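Local coordinates for protein NEDD8-conjugating enzyme UBC12 (Saccharomyces cerevisiae, PDB 3O2U) that accepts the ubiquitin-like protein Rub1 (NEDD8) from its activating enzyme and attaches it covalently to other proteins, chiefly the cullin Cdc53, at residues 89-92 and 93-97; 151-154 and 155-159; 165-168 and 169-173; 176-180 and 181-185. One frame throughout, in Å; residues are numbered along the deposited sequence.

Interaction 1 of 4, residues 89-92 and 93-97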
loop_
_atom_site.group_PDB
_atom_site.type_symbol
_atom_site.label_atom_id
_atom_site.label_comp_id
_atom_site.label_asym_id
_atom_site.label_seq_id
_atom_site.Cartn_x
_atom_site.Cartn_y
_atom_site.Cartn_z
ATOM N N ASN A 89 -7.208 -7.973 -4.172
ATOM C CA ASN A 89 -8.019 -9.184 -4.321
ATOM C C ASN A 89 -9.066 -8.976 -5.417
ATOM O O ASN A 89 -9.117 -7.906 -6.035
ATOM C CB ASN A 89 -8.651 -9.579 -2.982
ATOM C CG ASN A 89 -9.560 -8.507 -2.428
ATOM O OD1 ASN A 89 -10.145 -7.723 -3.178
ATOM N ND2 ASN A 89 -9.701 -8.475 -1.104
ATOM N N GLU A 90 -9.902 -9.982 -5.666
ATOM C CA GLU A 90 -10.827 -9.915 -6.791
ATOM C C GLU A 90 -12.028 -9.028 -6.485
ATOM O O GLU A 90 -12.992 -8.967 -7.251
ATOM C CB GLU A 90 -11.271 -11.323 -7.221
ATOM C CG GLU A 90 -10.171 -12.104 -7.942
ATOM C CD GLU A 90 -9.629 -11.343 -9.148
ATOM O OE1 GLU A 90 -10.387 -11.174 -10.130
ATOM O OE2 GLU A 90 -8.451 -10.901 -9.111
ATOM N N VAL A 91 -11.953 -8.324 -5.368
ATOM C CA VAL A 91 -13.072 -7.519 -4.905
ATOM C C VAL A 91 -12.783 -6.006 -4.963
ATOM O O VAL A 91 -13.610 -5.179 -4.591
ATOM C CB VAL A 91 -13.559 -8.052 -3.534
ATOM C CG1 VAL A 91 -13.835 -6.954 -2.548
ATOM C CG2 VAL A 91 -14.788 -8.961 -3.746
ATOM N N TYR A 92 -11.615 -5.650 -5.490
ATOM C CA TYR A 92 -11.343 -4.258 -5.862
ATOM C C TYR A 92 -12.342 -3.826 -6.942
ATOM O O TYR A 92 -12.595 -4.573 -7.890
ATOM C CB TYR A 92 -9.915 -4.139 -6.393
ATOM C CG TYR A 92 -9.429 -2.727 -6.564
ATOM C CD1 TYR A 92 -9.227 -1.910 -5.458
ATOM C CD2 TYR A 92 -9.150 -2.212 -7.832
ATOM C CE1 TYR A 92 -8.772 -0.613 -5.608
ATOM C CE2 TYR A 92 -8.689 -0.911 -7.991
ATOM C CZ TYR A 92 -8.498 -0.120 -6.870
ATOM O OH TYR A 92 -8.040 1.172 -6.990
ATOM N N PRO A 93 -12.893 -2.610 -6.835
ATOM C CA PRO A 93 -12.611 -1.529 -5.883
ATOM C C PRO A 93 -13.542 -1.507 -4.670
ATOM O O PRO A 93 -13.565 -0.518 -3.950
ATOM C CB PRO A 93 -12.891 -0.281 -6.726
ATOM C CG PRO A 93 -14.034 -0.691 -7.576
ATOM C CD PRO A 93 -13.933 -2.200 -7.798
ATOM N N ILE A 94 -14.313 -2.565 -4.448
ATOM C CA ILE A 94 -15.198 -2.568 -3.295
ATOM C C ILE A 94 -14.332 -2.543 -2.046
ATOM O O ILE A 94 -14.642 -1.861 -1.067
ATOM C CB ILE A 94 -16.131 -3.793 -3.303
ATOM C CG1 ILE A 94 -17.100 -3.713 -4.492
ATOM C CG2 ILE A 94 -16.885 -3.892 -2.000
ATOM C CD1 ILE A 94 -17.925 -4.991 -4.699
ATOM N N GLU A 95 -13.244 -3.299 -2.100
ATOM C CA GLU A 95 -12.202 -3.268 -1.078
ATOM C C GLU A 95 -10.923 -2.710 -1.682
ATOM O O GLU A 95 -10.597 -3.022 -2.829
ATOM C CB GLU A 95 -11.917 -4.676 -0.556
ATOM C CG GLU A 95 -13.104 -5.333 0.125
ATOM C CD GLU A 95 -12.984 -5.358 1.621
ATOM O OE1 GLU A 95 -11.921 -5.791 2.123
ATOM O OE2 GLU A 95 -13.959 -4.955 2.296
ATOM N N PRO A 96 -10.182 -1.910 -0.911
ATOM C CA PRO A 96 -8.879 -1.413 -1.366
ATOM C C PRO A 96 -7.825 -2.512 -1.281
ATOM O O PRO A 96 -8.075 -3.538 -0.642
ATOM C CB PRO A 96 -8.567 -0.314 -0.346
ATOM C CG PRO A 96 -9.223 -0.808 0.914
ATOM C CD PRO A 96 -10.533 -1.383 0.425
ATOM N N PRO A 97 -6.654 -2.311 -1.902
ATOM C CA PRO A 97 -5.634 -3.350 -1.722
ATOM C C PRO A 97 -5.198 -3.396 -0.277
ATOM O O PRO A 97 -5.355 -2.411 0.450
ATOM C CB PRO A 97 -4.467 -2.846 -2.578
ATOM C CG PRO A 97 -4.632 -1.322 -2.548
ATOM C CD PRO A 97 -6.140 -1.160 -2.670
HETATM O O HOH W 1 -8.402 -5.409 -3.340
#
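Tyr92 is joined to Pro93 by a cis peptide bond, and just beyond it the chain folds back so that the carbonyl of Val91 takes two backbone N-H groups, a good bond from Glu95 N (3.1 Å to Val91 O) and a weak one from Ile94 N. Aromatic residues before proline favour the cis form; consistent with this, Pro93 CA sits over one face of the Tyr92 ring, 3.8 Å from its centroid, in a CH-pi contact. With CG anti to the backbone N (chi1 -169°), the ring also brings its edge to Glu95, CD1 lying 3.2 Å from Glu95 O, and CE1 reaches Pro97 CD at 4.0 Å. The hydroxyl is hydrogen-bonded to Asp37 of helix 29-39. A leucine here would probably leave Asp37 without that partner and weaken the preference for the cis bond. Ahead of the tyrosine, Asn89 OD1 accepts from Val91 N (2.9 Å) in an Asx turn within a type I turn, and Val91 CG1 packs tightly on Glu95 CG. Trp125 donates to the carbonyl of Pro93 from outside. The run Tyr-Pro-x-x-Pro-Pro is a family motif of ubiquitin-conjugating (E2) enzymes, here in the loop linking strand 82-87 to strand 98-101.

Interaction 2 of 4, residues 151-154 and 155-159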
loop_
_atom_site.group_PDB
_atom_site.type_symbol
_atom_site.label_atom_id
_atom_site.label_comp_id
_atom_site.label_asym_id
_atom_site.label_seq_id
_atom_site.Cartn_x
_atom_site.Cartn_y
_atom_site.Cartn_z
ATOM N N LEU A 151 0.274 3.767 15.779
ATOM C CA LEU A 151 0.605 2.349 15.722
ATOM C C LEU A 151 1.955 2.149 16.395
ATOM O O LEU A 151 2.270 1.072 16.902
ATOM C CB LEU A 151 0.670 1.856 14.276
ATOM C CG LEU A 151 -0.644 1.747 13.502
ATOM C CD1 LEU A 151 -0.450 0.877 12.264
ATOM C CD2 LEU A 151 -1.732 1.167 14.380
ATOM N N ASN A 152 2.755 3.205 16.371
ATOM C CA ASN A 152 4.077 3.191 16.974
ATOM C C ASN A 152 4.109 4.275 18.029
ATOM O O ASN A 152 4.234 5.459 17.713
ATOM C CB ASN A 152 5.147 3.449 15.919
ATOM C CG ASN A 152 6.552 3.462 16.504
ATOM O OD1 ASN A 152 6.770 3.899 17.639
ATOM N ND2 ASN A 152 7.508 2.986 15.730
ATOM N N LYS A 153 3.974 3.864 19.285
ATOM C CA LYS A 153 3.801 4.813 20.377
ATOM C C LYS A 153 5.043 5.652 20.621
ATOM O O LYS A 153 4.934 6.817 20.980
ATOM C CB LYS A 153 3.380 4.087 21.658
ATOM C CG LYS A 153 1.954 3.560 21.616
ATOM C CD LYS A 153 1.721 2.506 22.696
ATOM C CE LYS A 153 2.136 3.013 24.074
ATOM N NZ LYS A 153 2.008 1.960 25.123
ATOM N N ASP A 154 6.222 5.071 20.426
ATOM C CA ASP A 154 7.461 5.826 20.613
ATOM C C ASP A 154 7.556 7.012 19.654
ATOM O O ASP A 154 7.935 8.115 20.054
ATOM C CB ASP A 154 8.680 4.923 20.431
ATOM C CG ASP A 154 8.788 3.864 21.508
ATOM O OD1 ASP A 154 8.170 4.040 22.580
ATOM O OD2 ASP A 154 9.496 2.854 21.279
ATOM N N ALA A 155 7.229 6.778 18.382
ATOM C CA ALA A 155 7.220 7.857 17.398
ATOM C C ALA A 155 6.144 8.886 17.716
ATOM O O ALA A 155 6.389 10.078 17.621
ATOM C CB ALA A 155 7.038 7.315 15.971
ATOM N N ALA A 156 4.951 8.418 18.079
ATOM C CA ALA A 156 3.853 9.325 18.427
ATOM C C ALA A 156 4.258 10.243 19.585
ATOM O O ALA A 156 4.018 11.443 19.543
ATOM C CB ALA A 156 2.577 8.546 18.766
ATOM N N LYS A 157 4.899 9.676 20.603
ATOM C CA LYS A 157 5.369 10.469 21.740
ATOM C C LYS A 157 6.388 11.515 21.326
ATOM O O LYS A 157 6.273 12.677 21.705
ATOM C CB LYS A 157 5.978 9.575 22.821
ATOM C CG LYS A 157 4.970 8.713 23.558
ATOM C CD LYS A 157 5.677 7.739 24.499
ATOM C CE LYS A 157 4.702 6.740 25.114
ATOM N NZ LYS A 157 5.406 5.514 25.593
ATOM N N LEU A 158 7.388 11.100 20.554
ATOM C CA LEU A 158 8.467 12.001 20.144
ATOM C C LEU A 158 7.996 13.161 19.276
ATOM O O LEU A 158 8.560 14.257 19.322
ATOM C CB LEU A 158 9.547 11.233 19.393
ATOM C CG LEU A 158 10.858 11.013 20.134
ATOM C CD1 LEU A 158 11.033 9.538 20.491
ATOM C CD2 LEU A 158 12.004 11.500 19.283
ATOM N N LEU A 159 6.978 12.905 18.464
ATOM C CA LEU A 159 6.456 13.915 17.560
ATOM C C LEU A 159 5.800 15.010 18.394
ATOM O O LEU A 159 5.920 16.196 18.092
ATOM C CB LEU A 159 5.461 13.286 16.583
ATOM C CG LEU A 159 4.921 14.170 15.449
ATOM C CD1 LEU A 159 6.051 14.891 14.722
ATOM C CD2 LEU A 159 4.092 13.340 14.488
#
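Asn152 grips the first turn of helix 153-160 twice. Its OD1 accepts from Ala155 N at 3.0 Å, an almost straight bond (171° at the hydrogen) although the donor stands well above the plane of the amide carbonyl, and its backbone O accepts from Ala156 N at 3.1 Å, in the carbonyl plane. This is an N-cap, which suits asparagine because its short side chain curls back onto an N-H that no earlier turn can satisfy; chi1 of 179° sets the amide beside the carbonyl carbon, turned toward the N-H groups of the first turn. ND2, on the other branch, makes a weak hydrogen bond to Tyr184 OH. With alanine in its place, Ala155 N would probably lose its capping acceptor and the first turn is likely to fray. The helical i to i+4 bonds continue with Lys157 N to Lys153 O (2.9 Å) and Leu158 N to Asp154 O (3.1 Å). On the outer side the extended Lys157 chain runs past Lys153 O, CG lying 3.2 Å from it, and NZ stays 4.3 Å from Asp154 OD1, beyond a salt bridge. Small Ala155 and bulky Leu158 pack on Phe166 of the next helix. Asp154, acidic and in the first turn, should interact favourably with the positive end of the helix dipole and may partly offset the charge of Lys157, whose NZ lies 4.9 Å from Lys153 NZ, like charges that should repel mildly.

Interaction 3 of 4, residues 165-168 and 169-173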
loop_
_atom_site.group_PDB
_atom_site.type_symbol
_atom_site.label_atom_id
_atom_site.label_comp_id
_atom_site.label_asym_id
_atom_site.label_seq_id
_atom_site.Cartn_x
_atom_site.Cartn_y
_atom_site.Cartn_z
ATOM N N GLU A 165 13.502 17.227 18.144
ATOM C CA GLU A 165 13.623 15.920 18.770
ATOM C C GLU A 165 13.189 14.803 17.819
ATOM O O GLU A 165 13.889 13.805 17.661
ATOM C CB GLU A 165 12.780 15.866 20.050
ATOM C CG GLU A 165 13.358 16.647 21.233
ATOM C CD GLU A 165 13.038 18.138 21.202
ATOM O OE1 GLU A 165 12.598 18.650 20.150
ATOM O OE2 GLU A 165 13.234 18.806 22.242
ATOM N N PHE A 166 12.033 14.981 17.187
ATOM C CA PHE A 166 11.512 13.977 16.276
ATOM C C PHE A 166 12.393 13.932 15.040
ATOM O O PHE A 166 12.672 12.866 14.510
ATOM C CB PHE A 166 10.055 14.274 15.903
ATOM C CG PHE A 166 9.403 13.191 15.085
ATOM C CD1 PHE A 166 9.022 11.993 15.669
ATOM C CD2 PHE A 166 9.171 13.372 13.731
ATOM C CE1 PHE A 166 8.425 10.993 14.916
ATOM C CE2 PHE A 166 8.568 12.383 12.976
ATOM C CZ PHE A 166 8.195 11.192 13.571
ATOM N N ALA A 167 12.849 15.096 14.594
ATOM C CA ALA A 167 13.691 15.170 13.408
ATOM C C ALA A 167 14.977 14.368 13.569
ATOM O O ALA A 167 15.429 13.714 12.635
ATOM C CB ALA A 167 14.008 16.612 13.065
ATOM N N GLU A 168 15.578 14.433 14.750
ATOM C CA GLU A 168 16.834 13.734 14.979
ATOM C C GLU A 168 16.621 12.240 15.194
ATOM O O GLU A 168 17.465 11.432 14.808
ATOM C CB GLU A 168 17.596 14.356 16.150
ATOM C CG GLU A 168 18.189 15.724 15.832
ATOM C CD GLU A 168 18.961 16.307 17.008
ATOM O OE1 GLU A 168 18.874 15.732 18.118
ATOM O OE2 GLU A 168 19.650 17.336 16.823
ATOM N N ALA A 169 15.493 11.881 15.803
ATOM C CA ALA A 169 15.135 10.478 15.975
ATOM C C ALA A 169 14.888 9.807 14.622
ATOM O O ALA A 169 15.235 8.640 14.423
ATOM C CB ALA A 169 13.916 10.354 16.841
ATOM N N VAL A 170 14.273 10.551 13.704
ATOM C CA VAL A 170 13.978 10.039 12.374
ATOM C C VAL A 170 15.269 9.882 11.579
ATOM O O VAL A 170 15.488 8.861 10.921
ATOM C CB VAL A 170 12.979 10.954 11.630
ATOM C CG1 VAL A 170 12.912 10.577 10.166
ATOM C CG2 VAL A 170 11.606 10.846 12.268
ATOM N N ARG A 171 16.144 10.881 11.676
ATOM C CA ARG A 171 17.441 10.816 11.020
ATOM C C ARG A 171 18.273 9.630 11.512
ATOM O O ARG A 171 18.922 8.962 10.710
ATOM C CB ARG A 171 18.223 12.132 11.191
ATOM C CG ARG A 171 17.570 13.353 10.516
ATOM C CD ARG A 171 18.550 14.545 10.377
ATOM N NE ARG A 171 18.533 15.462 11.525
ATOM C CZ ARG A 171 18.176 16.745 11.464
ATOM N NH1 ARG A 171 17.808 17.291 10.309
ATOM N NH2 ARG A 171 18.195 17.490 12.560
ATOM N N LEU A 172 18.256 9.370 12.819
ATOM C CA LEU A 172 18.980 8.223 13.372
ATOM C C LEU A 172 18.408 6.894 12.864
ATOM O O LEU A 172 19.141 6.017 12.416
ATOM C CB LEU A 172 18.905 8.225 14.898
ATOM C CG LEU A 172 19.303 6.938 15.637
ATOM C CD1 LEU A 172 20.774 6.632 15.441
ATOM C CD2 LEU A 172 18.995 7.066 17.132
ATOM N N THR A 173 17.095 6.732 12.989
ATOM C CA THR A 173 16.448 5.475 12.606
ATOM C C THR A 173 16.557 5.172 11.105
ATOM O O THR A 173 16.758 4.019 10.725
ATOM C CB THR A 173 14.987 5.453 13.063
ATOM O OG1 THR A 173 14.296 6.595 12.538
ATOM C CG2 THR A 173 14.926 5.506 14.581
#
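Phe166 and Val170, one turn apart on helix 163-174, meet where the valine methyl CG2 lies over one face of the phenyl ring, offset toward its rim. Val170 CG2 is 3.7 Å from the ring centroid and 3.5 Å from Phe166 CE2, close enough for a CH-pi contact as well as apolar packing. The ring is brought alongside the following turn by its first torsion (chi1 -173°), which points it away from its own N-H. A second contact runs along the solvent side. Arg171 lays CG 3.0 Å from Ala167 O and bends at chi3 (-90°), which turns one guanidinium face to Ala167 and brings NH2, at the group's edge, 3.7 Å from Glu168 CG. The Glu168 carboxylate stays apart, OE2 being 4.5 Å from Arg171 NH2 and the two planes turned 50° from each other. Four i to i+4 backbone bonds hold these pairs, among them Val170 N to Phe166 O (2.9 Å) and Arg171 N to Ala167 O (3.1 Å). Further out, Tyr76 meets Phe166 edge-to-face, Tyr77 touches both Phe166 and Val170, and Leu159 of helix 153-160 packs on Phe166. Small Ala169 suits its place because Leu158 and Ile179 both press against it. The helix is thus amphipathic: its apolar side binds by shape and dispersion, whereas the Glu168–Arg171 pair, beyond a salt bridge, probably adds no more than a loose attraction, weakened by solvent.

Interaction 4 of 4, residues 176-180 and 181-185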
loop_
_atom_site.group_PDB
_atom_site.type_symbol
_atom_site.label_atom_id
_atom_site.label_comp_id
_atom_site.label_asym_id
_atom_site.label_seq_id
_atom_site.Cartn_x
_atom_site.Cartn_y
_atom_site.Cartn_z
ATOM N N GLY A 176 19.569 3.479 10.107
ATOM C CA GLY A 176 19.722 2.158 10.682
ATOM C C GLY A 176 19.928 2.121 12.186
ATOM O O GLY A 176 20.256 1.071 12.738
ATOM N N GLY A 177 19.723 3.251 12.856
ATOM C CA GLY A 177 19.918 3.323 14.295
ATOM C C GLY A 177 18.742 2.800 15.085
ATOM O O GLY A 177 17.716 2.422 14.515
ATOM N N SER A 178 18.888 2.778 16.405
ATOM C CA SER A 178 17.861 2.225 17.270
ATOM C C SER A 178 17.278 3.284 18.182
ATOM O O SER A 178 17.978 4.191 18.615
ATOM C CB SER A 178 18.428 1.091 18.125
ATOM O OG SER A 178 18.771 -0.016 17.319
ATOM N N ILE A 179 15.984 3.168 18.451
ATOM C CA ILE A 179 15.350 3.968 19.476
ATOM C C ILE A 179 14.690 3.016 20.453
ATOM O O ILE A 179 14.093 2.012 20.052
ATOM C CB ILE A 179 14.345 4.966 18.896
ATOM C CG1 ILE A 179 15.095 6.171 18.330
ATOM C CG2 ILE A 179 13.378 5.424 19.975
ATOM C CD1 ILE A 179 14.249 7.112 17.530
ATOM N N GLU A 180 14.806 3.338 21.735
ATOM C CA GLU A 180 14.555 2.363 22.780
ATOM C C GLU A 180 15.409 1.146 22.434
ATOM O O GLU A 180 16.631 1.263 22.311
ATOM C CB GLU A 180 13.069 2.030 22.895
ATOM C CG GLU A 180 12.200 3.223 23.310
ATOM C CD GLU A 180 12.514 3.745 24.712
ATOM O OE1 GLU A 180 12.466 2.946 25.672
ATOM O OE2 GLU A 180 12.795 4.957 24.857
ATOM N N HIS A 181 14.797 -0.010 22.238
ATOM C CA HIS A 181 15.604 -1.186 21.921
ATOM C C HIS A 181 15.226 -1.841 20.595
ATOM O O HIS A 181 15.527 -3.009 20.353
ATOM C CB HIS A 181 15.552 -2.194 23.064
ATOM C CG HIS A 181 16.194 -1.700 24.329
ATOM N ND1 HIS A 181 15.680 -0.641 25.050
ATOM C CD2 HIS A 181 17.292 -2.115 24.984
ATOM C CE1 HIS A 181 16.448 -0.428 26.105
ATOM N NE2 HIS A 181 17.431 -1.303 26.096
ATOM N N VAL A 182 14.574 -1.079 19.728
ATOM C CA VAL A 182 14.241 -1.596 18.409
ATOM C C VAL A 182 15.113 -0.960 17.331
ATOM O O VAL A 182 15.322 0.254 17.310
ATOM C CB VAL A 182 12.723 -1.496 18.116
ATOM C CG1 VAL A 182 12.027 -0.686 19.186
ATOM C CG2 VAL A 182 12.449 -0.946 16.715
ATOM N N LYS A 183 15.653 -1.814 16.467
ATOM C CA LYS A 183 16.522 -1.380 15.392
ATOM C C LYS A 183 15.712 -1.125 14.119
ATOM O O LYS A 183 14.873 -1.933 13.727
ATOM C CB LYS A 183 17.610 -2.422 15.116
ATOM C CG LYS A 183 18.706 -1.904 14.179
ATOM C CD LYS A 183 19.205 -2.969 13.218
ATOM C CE LYS A 183 19.376 -2.387 11.802
ATOM N NZ LYS A 183 20.541 -1.472 11.676
ATOM N N TYR A 184 15.974 0.005 13.478
ATOM C CA TYR A 184 15.254 0.363 12.276
ATOM C C TYR A 184 16.163 0.180 11.071
ATOM O O TYR A 184 17.393 0.166 11.209
ATOM C CB TYR A 184 14.728 1.800 12.403
ATOM C CG TYR A 184 13.648 1.883 13.461
ATOM C CD1 TYR A 184 12.308 1.756 13.118
ATOM C CD2 TYR A 184 13.972 2.022 14.806
ATOM C CE1 TYR A 184 11.308 1.791 14.084
ATOM C CE2 TYR A 184 12.980 2.065 15.784
ATOM C CZ TYR A 184 11.648 1.954 15.411
ATOM O OH TYR A 184 10.642 1.980 16.355
ATOM N N ASP A 185 15.565 0.056 9.886
ATOM C CA ASP A 185 16.347 -0.162 8.669
ATOM C C ASP A 185 17.038 1.098 8.159
ATOM O O ASP A 185 16.527 2.200 8.301
ATOM C CB ASP A 185 15.455 -0.710 7.562
ATOM C CG ASP A 185 15.000 -2.127 7.833
ATOM O OD1 ASP A 185 15.728 -2.871 8.529
ATOM O OD2 ASP A 185 13.921 -2.495 7.338
HETATM O O HOH W 2 11.350 2.397 18.947
#
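Tyr184, just past the second strand of a tight beta hairpin, turns the edge of its ring, not a face, to Gly177 and Ile179: Gly177 O lies in the ring plane, and Ile179 N is near that plane too, 4.2 Å from Tyr184 CE2. Water 2 is also in plane at the edge; it accepts from Tyr184 OH and donates to Ile179 O, tying the ring tip to the strand opposite. Phe106 meets the same ring edge-to-face, while the His181 imidazole sits obliquely against the Glu180 peptide. The strands, 178-179 and 182-183, are joined by a type II' turn from Ile179 to Val182. Glu180 takes the second position of the turn with positive phi (52°), where glycine is more usual. Ile179 and Val182 form the hydrogen-bonded pair, Ile179 N to Val182 O at 3.2 Å and Val182 N to Ile179 O at 3.1 Å, and their branched side chains share a face, Ile179 packing on Thr173, Val182 on Leu112. Ser178 and Lys183, the non-hydrogen-bonded pair, lie on the other face, Ser178 OG 3.5 Å from Lys183 CB. Tyr184 N extends the ladder to Gly177 O. Gly176 ends helix 163-174 in a Schellman motif; at its backbone angles a CB would jam against the preceding carbonyl, so glycine is required. The lysine chain, bent at three torsions, curls back until Lys183 NZ donates to Gly176 O at 2.8 Å, in the carbonyl plane and on a lone pair.

The four contacts follow one another along the chain. Interaction 1 stands alone in the loop between strands 82-87 and 98-101 of the four-stranded sheet, its centre 31 to 36 Å from the others and across the chain's centre from them. Interactions 2, 3 and 4 cluster, their centres 11 to 13 Å apart. Helix 153-160 lies against helix 163-174, with Leu158 CD2 3.3 Å from Ala169 CB, and the latter helix runs into the hairpin 178-183, where Gly177 N probably bonds to Leu172 O. The C-terminal part of this E2 is therefore one continuous packed unit, whose first helix is capped by Asn152, about 9 Å, side chain to side chain, from Cys117, the predicted active-site cysteine.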